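PDB 2QJ8: Mlr6093 protein from Mesorhizobium loti, which probably acts as a zinc-dependent hydrolase of the aspartoacylase family, cleaving ester bonds or the carbon-nitrogen bonds of linear amides. Local coordinates for residues L33-F38 with E120-A125; R80-P85 with R128-V133. All coordinates share one frame; numbering follows the deposited sequence. Where two conformers were deposited one is given.

Interaction 1: L33-F38 with E120-A125; sequences LSLPVF and ERIADA
I122 faces L33 and L35 where helix 118-129 lies on the strand 33-42, a helix-on-sheet layer of the alpha/beta fold that aspartoacylases share with the M14 zinc carboxypeptidases. The contact is small and wholly apolar, with no hydrogen bond across it. L33 and L35, two residues apart on an extended strand, send their side chains out from the same face, and both CB atoms are directed at the helix. Along the helix, E120 comes first and turns its carboxylate off to a salt bridge with K104. R121 follows; its CB points toward the strand, but the side chain makes no contact there, and its guanidinium pairs with D29 in a salt bridge and donates hydrogen bonds to the carbonyls of P25 and G116, which join this helix to the residues beside it. I122 is the residue that does the touching, with its CA 8.5 Å from the CA of L33, and after it the helix runs on regularly through A123, D124 and A125, with D124 N donating to E120 O. The two branches of I122 part between the leucines, so that one isoleucine reaches both with separate methyl groups, and each meeting is an ordinary van der Waals approach. CG1 stands anti to the carbonyl carbon (chi1 -65°) and the chain runs on extended, carrying I122 CD1 to 3.9 Å from CD1 of L33, where the two side chains meet at a slant. CG2, anti to the backbone N, goes the other way: the side chains of I122 and L35 cross at about a right angle, and I122 CG2 lies 4.0 Å from L35 CD2.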
# COMPACT_ATOMS: atom_id res chain seq x y z
N LEU A 33 23.61 12.48 10.37
CA LEU A 33 22.35 11.84 10.72
C LEU A 33 22.54 11.07 12.02
O LEU A 33 23.59 10.52 12.24
CB LEU A 33 21.89 10.83 9.65
CG LEU A 33 21.50 11.27 8.23
CD1 LEU A 33 21.10 10.05 7.46
CD2 LEU A 33 20.37 12.28 8.22
N SER A 34 21.49 11.02 12.84
CA SER A 34 21.46 10.29 14.11
C SER A 34 20.36 9.25 14.08
O SER A 34 19.20 9.60 14.18
CB SER A 34 21.23 11.26 15.27
OG SER A 34 22.44 11.90 15.60
N LEU A 35 20.74 7.98 13.95
CA LEU A 35 19.77 6.89 13.89
C LEU A 35 19.59 6.31 15.28
O LEU A 35 20.55 5.84 15.84
CB LEU A 35 20.29 5.78 12.96
CG LEU A 35 20.28 5.95 11.44
CD1 LEU A 35 20.75 7.29 10.96
CD2 LEU A 35 21.11 4.79 10.79
N PRO A 36 18.37 6.38 15.86
CA PRO A 36 18.21 5.76 17.19
C PRO A 36 18.50 4.26 17.23
O PRO A 36 18.17 3.53 16.30
CB PRO A 36 16.74 6.04 17.54
CG PRO A 36 16.36 7.22 16.76
CD PRO A 36 17.11 7.02 15.43
N VAL A 37 19.14 3.85 18.33
CA VAL A 37 19.55 2.48 18.54
C VAL A 37 19.18 2.07 19.97
O VAL A 37 19.27 2.87 20.92
CB VAL A 37 21.10 2.32 18.33
CG1 VAL A 37 21.57 0.90 18.68
CG2 VAL A 37 21.48 2.68 16.91
N PHE A 38 18.72 0.84 20.10
CA PHE A 38 18.40 0.21 21.36
C PHE A 38 19.38 -0.95 21.52
O PHE A 38 19.68 -1.63 20.53
CB PHE A 38 16.97 -0.31 21.31
CG PHE A 38 16.66 -1.37 22.32
CD1 PHE A 38 16.16 -1.04 23.57
CD2 PHE A 38 16.81 -2.73 21.99
CE1 PHE A 38 15.83 -2.03 24.48
CE2 PHE A 38 16.49 -3.72 22.90
CZ PHE A 38 16.00 -3.38 24.13
N GLU A 120 25.80 5.27 1.35
CA GLU A 120 27.10 4.63 1.55
C GLU A 120 27.68 4.90 2.94
O GLU A 120 28.31 4.01 3.53
CB GLU A 120 28.09 5.08 0.48
CG GLU A 120 27.65 4.81 -0.95
CD GLU A 120 28.68 5.30 -1.91
OE1 GLU A 120 29.64 4.55 -2.17
OE2 GLU A 120 28.52 6.42 -2.42
N ARG A 121 27.50 6.13 3.45
CA ARG A 121 27.94 6.47 4.82
C ARG A 121 27.09 5.77 5.88
O ARG A 121 27.62 5.37 6.93
CB ARG A 121 27.97 7.99 5.07
CG ARG A 121 28.89 8.76 4.11
CD ARG A 121 29.20 10.19 4.58
NE ARG A 121 28.01 11.02 4.75
CZ ARG A 121 27.29 11.56 3.77
NH1 ARG A 121 27.60 11.37 2.50
NH2 ARG A 121 26.23 12.30 4.06
N ILE A 122 25.78 5.62 5.63
CA ILE A 122 24.90 4.88 6.55
C ILE A 122 25.36 3.42 6.63
O ILE A 122 25.51 2.89 7.74
CB ILE A 122 23.40 4.95 6.17
CG1 ILE A 122 22.88 6.40 6.29
CG2 ILE A 122 22.53 3.98 7.12
CD1 ILE A 122 21.60 6.68 5.57
N ALA A 123 25.59 2.82 5.47
CA ALA A 123 26.02 1.43 5.35
C ALA A 123 27.39 1.24 6.04
O ALA A 123 27.56 0.28 6.78
CB ALA A 123 26.08 1.00 3.87
N ASP A 124 28.32 2.16 5.81
CA ASP A 124 29.63 2.17 6.47
C ASP A 124 29.55 2.26 8.00
O ASP A 124 30.31 1.55 8.67
CB ASP A 124 30.46 3.32 5.92
CG ASP A 124 31.83 3.40 6.56
OD1 ASP A 124 32.66 2.51 6.32
OD2 ASP A 124 32.04 4.34 7.32
N ALA A 125 28.63 3.07 8.54
CA ALA A 125 28.43 3.24 9.98
C ALA A 125 27.94 1.97 10.63
O ALA A 125 28.44 1.60 11.69
CB ALA A 125 27.42 4.38 10.27

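Interaction 2: R80-P85 with R128-V133; sequences RIIIVP and RLLLPV
Strand 79-84, which lies between strands 33-42 and 47-52 in the catalytic domain, packs through I82 and R80 against L130, just after the end of helix 118-129, and V133 in the 3-10 segment 131-133. A backbone hydrogen bond from V133 N to L130 O (3.2 Å) closes this turn, in which both side chains point toward the strand. I82 divides its branches between them. Its longer branch, extended through chi2 (171°), puts CD1 3.5 Å from CG2 of V133, a close approach for two methyl groups, and the two side chains meet at about a right angle. The shorter branch of I82 places CG2 4.1 Å from CD2 of L130, a looser and more slanting meeting. L12 and L49 also touch I82. On the reverse face of the strand I83 points away and packs on helix 60-75, which leaves the strand with that helix on one face and the end of helix 118-129 and its trailing turn on the other. R80 meets V133 at the start of the strand segment. Its chain leaves extended, then bends at chi3 (-74°), and the guanidinium presents its edge to V133, with CB of that valine near the guanidinium plane and 4.0 Å from R80 NH1. The charge itself is met by D13, in a salt bridge through R80 NH2. No polar bond crosses between the two segments: cohesion here comes from methyl groups in van der Waals contact, while the charged side chain of R80 adds van der Waals contact to V133 and is paired electrostatically with D13.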
# COMPACT_ATOMS: atom_id res chain seq x y z
N ARG A 80 23.18 -10.44 23.79
CA ARG A 80 23.03 -9.06 23.43
C ARG A 80 22.18 -8.92 22.15
O ARG A 80 22.46 -9.57 21.16
CB ARG A 80 24.39 -8.37 23.24
CG ARG A 80 24.29 -6.82 23.12
CD ARG A 80 25.60 -6.22 22.61
NE ARG A 80 26.62 -6.23 23.64
CZ ARG A 80 27.94 -6.22 23.45
NH1 ARG A 80 28.50 -6.27 22.24
NH2 ARG A 80 28.73 -6.21 24.53
N ILE A 81 21.16 -8.07 22.21
CA ILE A 81 20.28 -7.76 21.08
C ILE A 81 20.35 -6.28 20.82
O ILE A 81 20.09 -5.47 21.72
CB ILE A 81 18.80 -8.18 21.32
CG1 ILE A 81 18.73 -9.68 21.56
CG2 ILE A 81 17.95 -7.76 20.07
CD1 ILE A 81 17.35 -10.22 21.98
N ILE A 82 20.76 -5.91 19.61
CA ILE A 82 20.82 -4.53 19.20
C ILE A 82 19.67 -4.34 18.19
O ILE A 82 19.44 -5.22 17.37
CB ILE A 82 22.19 -4.16 18.51
CG1 ILE A 82 23.40 -4.45 19.43
CG2 ILE A 82 22.20 -2.72 18.11
CD1 ILE A 82 24.80 -4.32 18.71
N ILE A 83 18.94 -3.22 18.28
CA ILE A 83 17.82 -2.94 17.36
C ILE A 83 17.90 -1.52 16.81
O ILE A 83 18.09 -0.58 17.59
CB ILE A 83 16.40 -3.12 18.01
CG1 ILE A 83 16.24 -4.52 18.61
CG2 ILE A 83 15.28 -2.88 16.98
CD1 ILE A 83 14.93 -4.76 19.46
N VAL A 84 17.79 -1.41 15.47
CA VAL A 84 17.75 -0.11 14.76
C VAL A 84 16.43 -0.14 13.96
O VAL A 84 16.38 -0.68 12.86
CB VAL A 84 19.03 0.18 13.92
CG1 VAL A 84 19.45 -1.01 13.10
CG2 VAL A 84 18.85 1.44 13.07
N PRO A 85 15.32 0.41 14.55
CA PRO A 85 14.02 0.29 13.87
C PRO A 85 13.88 0.90 12.50
O PRO A 85 13.14 0.33 11.71
CB PRO A 85 13.00 0.88 14.90
CG PRO A 85 13.70 0.72 16.21
CD PRO A 85 15.13 1.10 15.84
N ARG A 128 30.84 -0.73 10.36
CA ARG A 128 31.94 -0.53 11.29
C ARG A 128 31.57 -0.70 12.78
O ARG A 128 32.36 -1.26 13.54
CB ARG A 128 32.64 0.81 11.03
CG ARG A 128 33.49 0.76 9.80
CD ARG A 128 33.87 2.11 9.26
NE ARG A 128 34.61 2.94 10.21
CZ ARG A 128 34.97 4.21 10.00
NH1 ARG A 128 34.67 4.83 8.87
NH2 ARG A 128 35.65 4.89 10.95
N LEU A 129 30.36 -0.29 13.16
CA LEU A 129 29.93 -0.28 14.56
C LEU A 129 29.02 -1.38 15.06
O LEU A 129 29.03 -1.68 16.26
CB LEU A 129 29.29 1.07 14.87
CG LEU A 129 30.33 2.20 14.78
CD1 LEU A 129 29.72 3.49 14.39
CD2 LEU A 129 31.08 2.29 16.12
N LEU A 130 28.19 -1.95 14.19
CA LEU A 130 27.19 -2.94 14.65
C LEU A 130 27.47 -4.34 14.14
O LEU A 130 27.45 -5.28 14.93
CB LEU A 130 25.80 -2.48 14.24
CG LEU A 130 25.32 -1.10 14.73
CD1 LEU A 130 23.88 -0.87 14.21
CD2 LEU A 130 25.34 -0.96 16.24
N LEU A 131 27.79 -4.48 12.86
CA LEU A 131 28.06 -5.80 12.29
C LEU A 131 29.15 -6.61 12.95
O LEU A 131 28.98 -7.81 13.10
CB LEU A 131 28.29 -5.72 10.77
CG LEU A 131 27.13 -5.19 9.94
CD1 LEU A 131 27.47 -5.43 8.48
CD2 LEU A 131 25.82 -5.85 10.32
N PRO A 132 30.28 -5.97 13.36
CA PRO A 132 31.35 -6.76 13.99
C PRO A 132 31.01 -7.40 15.36
O PRO A 132 31.63 -8.39 15.73
CB PRO A 132 32.50 -5.76 14.11
CG PRO A 132 32.18 -4.67 13.10
CD PRO A 132 30.70 -4.55 13.23
N VAL A 133 29.99 -6.89 16.05
CA VAL A 133 29.59 -7.42 17.34
C VAL A 133 28.42 -8.41 17.31
O VAL A 133 27.99 -8.86 18.38
CB VAL A 133 29.35 -6.28 18.34
CG1 VAL A 133 30.54 -5.35 18.30
CG2 VAL A 133 28.06 -5.50 18.05

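Interactions 1 and 2 have centres about 10 Å apart and rest on neighbouring antiparallel strands, 33-42 and 79-84. A probable hydrogen bond from I83 N to F38 O (2.9 Å) joins these strands, and CG1 of V37 packs on CG2 of I82. Their partners follow one another along helix 118-129 and its terminal turn, and within that helix D124 of segment 120-125 pairs with R128 of segment 128-133. Along the chain the segments alternate: 33-38, 80-85, 120-125, then 128-133. One helix with its trailing turn therefore spans both strands, joining 33-42 and 79-84, and both contacts lie on the same side of the chain's centre.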